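Local coordinates for hypothetical membrane protein (Corynebacterium glutamicum, PDB 6JSA), which binds heme through the C-terminal domain of HtaA, the part present here, and probably takes part in heme transfer during heme uptake, at residues A[85-90]-A[123-128]. Sequence-based numbering, arbitrary orientation. Where two conformers were deposited one is given.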
loop_
_atom_site.group_PDB
_atom_site.type_symbol
_atom_site.label_atom_id
_atom_site.label_comp_id
_atom_site.label_asym_id
_atom_site.label_seq_id
_atom_site.Cartn_x
_atom_site.Cartn_y
_atom_site.Cartn_z
ATOM N N ILE A 85 1.421 1.418 7.196
ATOM C CA ILE A 85 1.566 0.054 7.686
ATOM C C ILE A 85 1.289 0.078 9.181
ATOM O O ILE A 85 2.027 0.704 9.948
ATOM C CB ILE A 85 2.977 -0.484 7.408
ATOM C CG1 ILE A 85 3.242 -0.532 5.899
ATOM C CG2 ILE A 85 3.146 -1.852 8.035
ATOM C CD1 ILE A 85 4.684 -0.810 5.548
ATOM N N SER A 86 0.226 -0.592 9.598
ATOM C CA SER A 86 -0.131 -0.720 11.000
ATOM C C SER A 86 0.030 -2.180 11.391
ATOM O O SER A 86 -0.338 -3.073 10.624
ATOM C CB SER A 86 -1.577 -0.268 11.204
ATOM O OG SER A 86 -1.939 -0.275 12.566
ATOM N N PHE A 87 0.606 -2.433 12.566
ATOM C CA PHE A 87 0.801 -3.809 12.994
ATOM C C PHE A 87 0.504 -3.965 14.475
ATOM O O PHE A 87 0.694 -3.048 15.274
ATOM C CB PHE A 87 2.188 -4.385 12.632
ATOM C CG PHE A 87 3.356 -3.656 13.254
ATOM C CD1 PHE A 87 3.975 -2.603 12.590
ATOM C CD2 PHE A 87 3.869 -4.058 14.483
ATOM C CE1 PHE A 87 5.064 -1.949 13.160
ATOM C CE2 PHE A 87 4.952 -3.408 15.049
ATOM C CZ PHE A 87 5.550 -2.357 14.386
ATOM N N ASN A 88 0.014 -5.151 14.809
ATOM C CA ASN A 88 -0.219 -5.575 16.191
ATOM C C ASN A 88 0.294 -7.009 16.240
ATOM O O ASN A 88 -0.359 -7.914 15.709
ATOM C CB ASN A 88 -1.703 -5.526 16.540
ATOM C CG ASN A 88 -2.254 -4.114 16.600
ATOM O OD1 ASN A 88 -2.641 -3.540 15.584
ATOM N ND2 ASN A 88 -2.317 -3.558 17.803
ATOM N N GLY A 89 1.453 -7.215 16.855
ATOM C CA GLY A 89 2.011 -8.539 16.689
ATOM C C GLY A 89 2.349 -8.765 15.227
ATOM O O GLY A 89 2.633 -7.828 14.477
ATOM N N ASN A 90 2.269 -10.021 14.798
ATOM C CA ASN A 90 2.662 -10.418 13.452
ATOM C C ASN A 90 1.533 -10.289 12.426
ATOM O O ASN A 90 1.620 -10.872 11.337
ATOM C CB ASN A 90 3.256 -11.828 13.474
ATOM C CG ASN A 90 4.541 -11.892 14.276
ATOM O OD1 ASN A 90 5.349 -10.960 14.244
ATOM N ND2 ASN A 90 4.731 -12.981 15.011
ATOM N N LEU A 123 8.995 -9.873 11.111
ATOM C CA LEU A 123 8.746 -8.582 11.739
ATOM C C LEU A 123 9.692 -8.472 12.920
ATOM O O LEU A 123 9.612 -9.271 13.859
ATOM C CB LEU A 123 7.292 -8.449 12.188
ATOM C CG LEU A 123 6.915 -7.119 12.839
ATOM C CD1 LEU A 123 7.183 -5.953 11.909
ATOM C CD2 LEU A 123 5.460 -7.154 13.245
ATOM N N ASN A 124 10.602 -7.508 12.859
ATOM C CA ASN A 124 11.636 -7.351 13.865
ATOM C C ASN A 124 11.562 -5.938 14.410
ATOM O O ASN A 124 11.466 -4.979 13.642
ATOM C CB ASN A 124 13.014 -7.631 13.264
ATOM C CG ASN A 124 13.171 -9.080 12.835
ATOM O OD1 ASN A 124 13.254 -9.383 11.644
ATOM N ND2 ASN A 124 13.202 -9.984 13.809
ATOM N N VAL A 125 11.597 -5.818 15.730
ATOM C CA VAL A 125 11.545 -4.531 16.408
ATOM C C VAL A 125 12.618 -4.520 17.483
ATOM O O VAL A 125 12.789 -5.506 18.210
ATOM C CB VAL A 125 10.160 -4.277 17.036
ATOM C CG1 VAL A 125 10.176 -2.994 17.847
ATOM C CG2 VAL A 125 9.087 -4.236 15.970
ATOM N N SER A 126 13.338 -3.406 17.583
ATOM C CA SER A 126 14.353 -3.224 18.606
ATOM C C SER A 126 14.280 -1.779 19.080
ATOM O O SER A 126 13.387 -1.017 18.691
ATOM C CB SER A 126 15.741 -3.591 18.068
ATOM O OG SER A 126 16.204 -2.587 17.169
ATOM N N ALA A 127 15.227 -1.406 19.944
ATOM C CA ALA A 127 15.286 -0.031 20.422
ATOM C C ALA A 127 15.564 0.952 19.296
ATOM O O ALA A 127 15.184 2.125 19.390
ATOM C CB ALA A 127 16.371 0.100 21.490
ATOM N N THR A 128 16.233 0.509 18.231
ATOM C CA THR A 128 16.728 1.433 17.221
ATOM C C THR A 128 16.197 1.185 15.819
ATOM O O THR A 128 16.420 2.030 14.941
ATOM C CB THR A 128 18.267 1.419 17.180
ATOM O OG1 THR A 128 18.718 0.100 16.848
ATOM C CG2 THR A 128 18.862 1.839 18.530
#
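Phe87, Leu123 and Val125 form an apolar cluster between the ends of two strands of the antiparallel β-structure of this HtaA domain, away from the heme site. The two strands do not pair with each other here; the contact is made by side chains. Leu123 is its hub. Its CG stands anti to the backbone N (chi1 -179°). The CD2 methyl of Leu123 approaches the Phe87 ring obliquely and lies 3.7 Å from Phe87 CD2, with Phe87 CG and CE2 slightly farther off. The same methyl packs tightly against the backbone carbonyl in the turn that ends strand 76-88, with Leu123 CD2 3.2 Å from Gly89 O. Further along the ring, Phe87 CZ meets Val125 CG2 more loosely at 4.3 Å. Gly89 turns the chain with a positive phi of 64°, a conformation that favours glycine, and Asn90 follows at the more exposed border, its OD1 3.8 Å from Leu123 CB. That oxygen is hydrogen-bonded to Lys57 NZ, which also bonds to Leu123 O, so one lysine amino group bridges the two segments beside the apolar cluster. Strand 91-101 runs antiparallel to both 76-88 and 113-125 and thus links the two indirectly, while strand 58-62 pairs with 76-88. Around the cluster, Phe120 of strand 113-125 touches Phe87, Phe161 of strand 159-165 packs on Leu123, and Val52 of strand 42-53 touches both Phe87 and Val125.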